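Local structure of malate dehydrogenase (6UM4) at residues A[288-293]-A[351-356]; A[258-263]-A[269-274]. The protein probably catalyses the reversible, nicotinamide adenine dinucleotide-dependent oxidation of malate to oxaloacetate. One frame throughout, in Å; residues are numbered along the deposited sequence.

Contact 1: A[288-293]-A[351-356]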
ATOM      1  N   LEU A 288      28.957  -2.826  -5.359  1.00 22.71           N
ATOM      2  CA  LEU A 288      28.795  -3.185  -6.761  1.00 23.99           C
ATOM      3  C   LEU A 288      29.871  -4.145  -7.248  1.00 32.63           C
ATOM      4  O   LEU A 288      29.899  -4.461  -8.442  1.00 26.19           O
ATOM      5  CB  LEU A 288      28.817  -1.931  -7.652  1.00 26.35           C
ATOM      6  CG  LEU A 288      27.550  -1.058  -7.623  1.00 24.56           C
ATOM      7  CD1 LEU A 288      27.684   0.230  -8.427  1.00 23.04           C
ATOM      8  CD2 LEU A 288      26.363  -1.864  -8.090  1.00 22.19           C
ATOM      9  N   SER A 289      30.742  -4.634  -6.357  1.00 28.21           N
ATOM     10  CA  SER A 289      31.924  -5.371  -6.816  1.00 33.72           C
ATOM     11  C   SER A 289      31.557  -6.586  -7.656  1.00 32.18           C
ATOM     12  O   SER A 289      32.340  -6.989  -8.517  1.00 26.45           O
ATOM     13  CB  SER A 289      32.794  -5.832  -5.639  1.00 29.12           C
ATOM     14  OG  SER A 289      33.153  -4.762  -4.781  1.00 30.38           O
ATOM     15  N   PHE A 290      30.401  -7.210  -7.405  1.00 26.17           N
ATOM     16  CA  PHE A 290      30.034  -8.443  -8.093  1.00 25.26           C
ATOM     17  C   PHE A 290      28.837  -8.287  -9.018  1.00 26.16           C
ATOM     18  O   PHE A 290      28.369  -9.279  -9.588  1.00 30.86           O
ATOM     19  CB  PHE A 290      29.761  -9.536  -7.057  1.00 28.37           C
ATOM     20  CG  PHE A 290      30.775  -9.574  -5.946  1.00 33.91           C
ATOM     21  CD1 PHE A 290      32.024 -10.139  -6.147  1.00 34.58           C
ATOM     22  CD2 PHE A 290      30.485  -9.024  -4.705  1.00 34.47           C
ATOM     23  CE1 PHE A 290      32.962 -10.165  -5.121  1.00 35.64           C
ATOM     24  CE2 PHE A 290      31.420  -9.047  -3.675  1.00 29.63           C
ATOM     25  CZ  PHE A 290      32.655  -9.618  -3.883  1.00 32.56           C
ATOM     26  N   THR A 291      28.326  -7.074  -9.172  1.00 25.70           N
ATOM     27  CA  THR A 291      27.047  -6.874  -9.832  1.00 28.62           C
ATOM     28  C   THR A 291      27.144  -7.152 -11.327  1.00 35.27           C
ATOM     29  O   THR A 291      28.150  -6.836 -11.973  1.00 32.19           O
ATOM     30  CB  THR A 291      26.558  -5.454  -9.564  1.00 25.90           C
ATOM     31  OG1 THR A 291      26.554  -5.231  -8.143  1.00 29.33           O
ATOM     32  CG2 THR A 291      25.134  -5.251 -10.102  1.00 23.32           C
ATOM     33  N   THR A 292      26.092  -7.761 -11.881  1.00 30.87           N
ATOM     34  CA  THR A 292      26.019  -7.973 -13.320  1.00 32.48           C
ATOM     35  C   THR A 292      24.731  -7.373 -13.866  1.00 31.48           C
ATOM     36  O   THR A 292      23.747  -7.183 -13.151  1.00 33.62           O
ATOM     37  CB  THR A 292      26.108  -9.459 -13.698  1.00 36.47           C
ATOM     38  OG1 THR A 292      24.999 -10.164 -13.130  1.00 42.73           O
ATOM     39  CG2 THR A 292      27.409 -10.065 -13.214  1.00 34.10           C
ATOM     40  N   ILE A 293      24.764  -7.058 -15.153  1.00 26.45           N
ATOM     41  CA  ILE A 293      23.635  -6.486 -15.864  1.00 32.27           C
ATOM     42  C   ILE A 293      23.441  -7.326 -17.111  1.00 38.23           C
ATOM     43  O   ILE A 293      24.374  -7.463 -17.913  1.00 43.75           O
ATOM     44  CB  ILE A 293      23.875  -5.013 -16.224  1.00 32.95           C
ATOM     45  CG1 ILE A 293      24.124  -4.199 -14.959  1.00 34.04           C
ATOM     46  CG2 ILE A 293      22.701  -4.448 -17.052  1.00 33.21           C
ATOM     47  CD1 ILE A 293      24.634  -2.805 -15.243  1.00 39.27           C
ATOM     48  N   SER A 351      15.534 -16.036  -5.272  1.00 34.08           N
ATOM     49  CA  SER A 351      16.729 -16.585  -5.909  1.00 40.18           C
ATOM     50  C   SER A 351      17.859 -15.570  -6.042  1.00 34.23           C
ATOM     51  O   SER A 351      19.003 -15.970  -6.283  1.00 37.98           O
ATOM     52  CB  SER A 351      16.366 -17.163  -7.277  1.00 45.24           C
ATOM     53  OG  SER A 351      15.682 -16.202  -8.065  1.00 52.38           O
ATOM     54  N   GLU A 352      17.574 -14.284  -5.896  1.00 29.00           N
ATOM     55  CA  GLU A 352      18.587 -13.250  -6.037  1.00 31.72           C
ATOM     56  C   GLU A 352      19.210 -12.938  -4.687  1.00 30.77           C
ATOM     57  O   GLU A 352      18.605 -13.162  -3.638  1.00 30.87           O
ATOM     58  CB  GLU A 352      17.982 -11.980  -6.633  1.00 30.27           C
ATOM     59  CG  GLU A 352      17.446 -12.183  -8.040  1.00 38.02           C
ATOM     60  CD  GLU A 352      18.552 -12.228  -9.079  1.00 46.53           C
ATOM     61  OE1 GLU A 352      19.662 -11.711  -8.802  1.00 45.68           O
ATOM     62  OE2 GLU A 352      18.320 -12.816 -10.157  1.00 51.28           O
ATOM     63  N   TRP A 353      20.431 -12.406  -4.722  1.00 27.40           N
ATOM     64  CA  TRP A 353      21.009 -11.854  -3.507  1.00 26.03           C
ATOM     65  C   TRP A 353      20.088 -10.777  -2.957  1.00 22.93           C
ATOM     66  O   TRP A 353      19.635  -9.894  -3.694  1.00 22.28           O
ATOM     67  CB  TRP A 353      22.369 -11.212  -3.767  1.00 26.33           C
ATOM     68  CG  TRP A 353      23.460 -12.088  -4.230  1.00 24.67           C
ATOM     69  CD1 TRP A 353      23.368 -13.382  -4.643  1.00 23.22           C
ATOM     70  CD2 TRP A 353      24.835 -11.708  -4.383  1.00 24.68           C
ATOM     71  NE1 TRP A 353      24.612 -13.835  -5.041  1.00 24.56           N
ATOM     72  CE2 TRP A 353      25.524 -12.822  -4.887  1.00 25.06           C
ATOM     73  CE3 TRP A 353      25.546 -10.528  -4.139  1.00 24.65           C
ATOM     74  CZ2 TRP A 353      26.892 -12.794  -5.144  1.00 28.12           C
ATOM     75  CZ3 TRP A 353      26.908 -10.505  -4.401  1.00 23.20           C
ATOM     76  CH2 TRP A 353      27.560 -11.626  -4.900  1.00 24.17           C
ATOM     77  N   VAL A 354      19.839 -10.821  -1.656  1.00 23.34           N
ATOM     78  CA  VAL A 354      19.215  -9.697  -0.984  1.00 19.49           C
ATOM     79  C   VAL A 354      20.098  -9.340   0.199  1.00 20.73           C
ATOM     80  O   VAL A 354      20.985 -10.104   0.598  1.00 21.67           O
ATOM     81  CB  VAL A 354      17.754  -9.992  -0.549  1.00 19.26           C
ATOM     82  CG1 VAL A 354      16.907 -10.298  -1.769  1.00 25.50           C
ATOM     83  CG2 VAL A 354      17.696 -11.148   0.456  1.00 20.10           C
ATOM     84  N   SER A 355      19.905  -8.125   0.701  1.00 18.91           N
ATOM     85  CA  SER A 355      20.611  -7.649   1.882  1.00 20.06           C
ATOM     86  C   SER A 355      19.703  -7.760   3.097  1.00 19.77           C
ATOM     87  O   SER A 355      18.527  -7.397   3.035  1.00 18.30           O
ATOM     88  CB  SER A 355      21.084  -6.205   1.713  1.00 19.53           C
ATOM     89  OG  SER A 355      21.996  -6.066   0.631  1.00 21.36           O
ATOM     90  N   MET A 356      20.263  -8.278   4.185  1.00 18.98           N
ATOM     91  CA  MET A 356      19.669  -8.341   5.510  1.00 18.92           C
ATOM     92  C   MET A 356      20.776  -8.068   6.516  1.00 21.31           C
ATOM     93  O   MET A 356      21.907  -8.516   6.315  1.00 23.59           O
ATOM     94  CB  MET A 356      19.058  -9.727   5.795  1.00 19.95           C
ATOM     95  CG  MET A 356      17.901 -10.131   4.840  1.00 26.62           C
ATOM     96  SD  MET A 356      17.407 -11.869   5.048  1.00 31.03           S
ATOM     97  CE  MET A 356      16.402 -11.782   6.536  1.00 35.55           C
TER

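Contact 2: A[258-263]-A[269-274]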
ATOM      1  N   ALA A 258      17.756   0.835  -7.691  1.00 24.32           N
ATOM      2  CA  ALA A 258      17.132   1.869  -8.514  1.00 24.46           C
ATOM      3  C   ALA A 258      18.173   2.822  -9.073  1.00 20.34           C
ATOM      4  O   ALA A 258      18.012   3.308 -10.197  1.00 20.88           O
ATOM      5  CB  ALA A 258      16.058   2.636  -7.741  1.00 19.48           C
ATOM      6  N   GLN A 259      19.236   3.104  -8.316  1.00 23.20           N
ATOM      7  CA  GLN A 259      20.292   3.963  -8.855  1.00 29.76           C
ATOM      8  C   GLN A 259      20.947   3.319 -10.068  1.00 24.18           C
ATOM      9  O   GLN A 259      21.159   3.979 -11.091  1.00 23.96           O
ATOM     10  CB  GLN A 259      21.335   4.289  -7.781  1.00 20.98           C
ATOM     11  CG  GLN A 259      20.823   5.234  -6.674  1.00 22.99           C
ATOM     12  CD  GLN A 259      20.404   6.620  -7.211  1.00 29.91           C
ATOM     13  OE1 GLN A 259      21.134   7.255  -7.967  1.00 26.23           O
ATOM     14  NE2 GLN A 259      19.219   7.077  -6.821  1.00 27.52           N
ATOM     15  N   VAL A 260      21.253   2.021  -9.984  1.00 22.12           N
ATOM     16  CA  VAL A 260      21.833   1.317 -11.127  1.00 24.77           C
ATOM     17  C   VAL A 260      20.911   1.399 -12.333  1.00 28.67           C
ATOM     18  O   VAL A 260      21.335   1.747 -13.441  1.00 22.95           O
ATOM     19  CB  VAL A 260      22.113  -0.148 -10.769  1.00 27.74           C
ATOM     20  CG1 VAL A 260      22.502  -0.910 -12.025  1.00 22.35           C
ATOM     21  CG2 VAL A 260      23.189  -0.244  -9.694  1.00 33.43           C
ATOM     22  N   ALA A 261      19.640   1.037 -12.140  1.00 24.07           N
ATOM     23  CA  ALA A 261      18.692   0.999 -13.244  1.00 26.61           C
ATOM     24  C   ALA A 261      18.515   2.370 -13.886  1.00 29.61           C
ATOM     25  O   ALA A 261      18.412   2.479 -15.115  1.00 25.26           O
ATOM     26  CB  ALA A 261      17.353   0.456 -12.751  1.00 32.58           C
ATOM     27  N   ALA A 262      18.452   3.427 -13.075  1.00 28.91           N
ATOM     28  CA  ALA A 262      18.323   4.764 -13.641  1.00 25.15           C
ATOM     29  C   ALA A 262      19.580   5.172 -14.412  1.00 26.76           C
ATOM     30  O   ALA A 262      19.485   5.705 -15.522  1.00 29.92           O
ATOM     31  CB  ALA A 262      18.004   5.769 -12.533  1.00 24.65           C
ATOM     32  N   LYS A 263      20.768   4.917 -13.849  1.00 28.38           N
ATOM     33  CA  LYS A 263      22.010   5.334 -14.501  1.00 29.93           C
ATOM     34  C   LYS A 263      22.269   4.541 -15.779  1.00 34.04           C
ATOM     35  O   LYS A 263      22.645   5.108 -16.807  1.00 32.84           O
ATOM     36  CB  LYS A 263      23.186   5.188 -13.532  1.00 24.80           C
ATOM     37  CG  LYS A 263      24.506   5.669 -14.119  1.00 26.13           C
ATOM     38  CD  LYS A 263      24.619   7.179 -14.153  1.00 28.18           C
ATOM     39  CE  LYS A 263      25.929   7.584 -14.831  1.00 28.41           C
ATOM     40  NZ  LYS A 263      26.042   9.047 -15.035  1.00 33.91           N
ATOM     41  N   THR A 269      15.073  -6.321 -13.299  1.00 28.70           N
ATOM     42  CA  THR A 269      15.391  -7.740 -13.386  1.00 30.60           C
ATOM     43  C   THR A 269      16.702  -8.023 -14.109  1.00 34.21           C
ATOM     44  O   THR A 269      17.184  -9.158 -14.036  1.00 38.79           O
ATOM     45  CB  THR A 269      14.262  -8.500 -14.074  1.00 31.99           C
ATOM     46  OG1 THR A 269      13.984  -7.897 -15.345  1.00 42.84           O
ATOM     47  CG2 THR A 269      13.011  -8.485 -13.209  1.00 32.59           C
ATOM     48  N   ASP A 270      17.268  -7.045 -14.822  1.00 30.73           N
ATOM     49  CA  ASP A 270      18.578  -7.221 -15.453  1.00 33.00           C
ATOM     50  C   ASP A 270      19.737  -7.220 -14.449  1.00 31.54           C
ATOM     51  O   ASP A 270      20.831  -7.693 -14.784  1.00 33.56           O
ATOM     52  CB  ASP A 270      18.805  -6.120 -16.491  1.00 24.65           C
ATOM     53  CG  ASP A 270      17.790  -6.161 -17.633  1.00 33.16           C
ATOM     54  OD1 ASP A 270      17.348  -7.266 -18.015  1.00 36.26           O
ATOM     55  OD2 ASP A 270      17.440  -5.083 -18.153  1.00 30.83           O
ATOM     56  N   ILE A 271      19.523  -6.701 -13.240  1.00 27.87           N
ATOM     57  CA  ILE A 271      20.572  -6.530 -12.236  1.00 25.90           C
ATOM     58  C   ILE A 271      20.651  -7.763 -11.345  1.00 28.04           C
ATOM     59  O   ILE A 271      19.633  -8.226 -10.815  1.00 32.34           O
ATOM     60  CB  ILE A 271      20.305  -5.270 -11.399  1.00 23.74           C
ATOM     61  CG1 ILE A 271      20.047  -4.088 -12.318  1.00 22.46           C
ATOM     62  CG2 ILE A 271      21.459  -4.964 -10.470  1.00 24.80           C
ATOM     63  CD1 ILE A 271      19.611  -2.837 -11.574  1.00 27.40           C
ATOM     64  N   SER A 272      21.869  -8.257 -11.122  1.00 31.36           N
ATOM     65  CA  SER A 272      22.100  -9.416 -10.266  1.00 27.88           C
ATOM     66  C   SER A 272      23.278  -9.135  -9.356  1.00 25.47           C
ATOM     67  O   SER A 272      24.126  -8.302  -9.667  1.00 23.81           O
ATOM     68  CB  SER A 272      22.403 -10.699 -11.062  1.00 28.79           C
ATOM     69  OG  SER A 272      21.234 -11.240 -11.659  1.00 38.64           O
ATOM     70  N   ARG A 273      23.295  -9.810  -8.206  1.00 29.37           N
ATOM     71  CA  ARG A 273      24.450  -9.839  -7.316  1.00 24.97           C
ATOM     72  C   ARG A 273      24.823  -8.443  -6.805  1.00 23.84           C
ATOM     73  O   ARG A 273      25.936  -7.944  -7.011  1.00 27.92           O
ATOM     74  CB  ARG A 273      25.632 -10.497  -8.021  1.00 26.13           C
ATOM     75  CG  ARG A 273      25.345 -11.911  -8.458  1.00 35.23           C
ATOM     76  CD  ARG A 273      26.278 -12.315  -9.581  1.00 46.99           C
ATOM     77  NE  ARG A 273      27.670 -12.265  -9.148  1.00 53.32           N
ATOM     78  CZ  ARG A 273      28.342 -13.327  -8.715  1.00 60.29           C
ATOM     79  NH1 ARG A 273      27.731 -14.504  -8.653  1.00 60.81           N
ATOM     80  NH2 ARG A 273      29.614 -13.218  -8.338  1.00 60.83           N
ATOM     81  N   PHE A 274      23.855  -7.812  -6.144  1.00 21.41           N
ATOM     82  CA  PHE A 274      24.051  -6.550  -5.444  1.00 21.02           C
ATOM     83  C   PHE A 274      23.827  -6.763  -3.951  1.00 24.72           C
ATOM     84  O   PHE A 274      23.019  -7.608  -3.552  1.00 28.39           O
ATOM     85  CB  PHE A 274      23.079  -5.462  -5.976  1.00 22.33           C
ATOM     86  CG  PHE A 274      23.225  -4.135  -5.285  1.00 20.15           C
ATOM     87  CD1 PHE A 274      24.391  -3.390  -5.446  1.00 22.56           C
ATOM     88  CD2 PHE A 274      22.229  -3.653  -4.463  1.00 19.54           C
ATOM     89  CE1 PHE A 274      24.549  -2.173  -4.803  1.00 20.39           C
ATOM     90  CE2 PHE A 274      22.364  -2.441  -3.825  1.00 20.09           C
ATOM     91  CZ  PHE A 274      23.525  -1.695  -3.990  1.00 19.79           C
TER

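Contact 1: A[288-293]-A[351-356]
W353 reaches F290 with CZ3 and CH2, the outer side of its six-membered ring, and this aromatic pair carries the whole contact between 351-356 and 288-293. Just ahead of it the chain bends at S351 and E352; E352 N is hydrogen-bonded to N350 OD1, and E352 OE1 makes a weak hydrogen bond to S272 OG. At W353, CG lies anti to the carbonyl carbon (chi1 -64°), which directs the indole toward the turn, past R273. Its CH2 lies 3.7 Å from F290 CB, and its CZ3 is 3.9 Å from F290 CD2, which sits at the indole edge and in its plane. The rings are oblique, with planes at 61° and the F290 centroid 5.9 Å from that of the tryptophan six-membered ring. I387 touches the indole, and L390 and P391 the phenyl. S289 CB, within the type I turn L288-T291, stands 3.9 Å above the F290 ring plane, over its centre. Beyond W353, V354 and M356 pair with strand 371-380 and pack on helix 332-348, while S355 OG is bonded to I276 N and H253 ND1. The chemistry is therefore purely apolar and poor in direction: a small, partly exposed aromatic contact that joins the 288-291 turn to W353 by van der Waals forces, without a polar bond between the two to fix the angle of the rings.

Contact 2: A[258-263]-A[269-274]
I271 and V260 meet alongside each other, their side chains running past one another in opposite senses, and together they account for most of the surface buried between segment 269-274 and helix residues 258-263. I271 contributes the larger share. Its CG1 branch is directed at the helix and extended (chi2 173°), which carries CD1 to 3.5 Å from V260 CG1, a snug methyl-to-methyl approach. The same CD1 lies 3.8 Å from V260 CB, and I271 CG1 follows behind at 4.0 Å from V260 CG1. On the valine, CG1 stands opposite the backbone N (chi1 171°) and is the branch that does the touching. A261, the next residue along the helix, offers a small flank: I271 CD1 is 3.9 Å from the backbone N of A261 and 4.2 Å from its CB. One methyl group thus settles against both the valine branch and the A261 backbone N. L257, earlier in the same helix, also touches I271 and extends this apolar strip to F274, whose ring meets that of H253. V260 additionally packs on F312 of helix 305-317, while the second subunit approaches nearby, its D152 against A258 and its P156 against T269. Helix 250-264 is in this way laid over strand 271-277, which follows it in the chain after a short connection, an example of the helix-on-antiparallel-sheet layering of the alpha/beta C-terminal domain of lactate and malate dehydrogenases.

Following the chain, helix 250-264 comes first, and contact 2 closes the short connection from it to strand 271-277. The chain then runs out along that strand, returns along 285-287 and turns into strand 292-293, so that three antiparallel strands form a sheet. Contact 1 opens on this last turn and closes only after the helices between 305 and 348, at segment 351-356. The two contacts are thus in series, neither nested nor crossed, with centres about 9 Å apart. Strands 271-277 and 292-293 join them: T292 O probably accepts a bond from S272 N at 3.0 Å. Together they tie helix 250-264, the 271-293 antiparallel sheet and the sheet of strand 353-359 within the alpha/beta C-terminal domain.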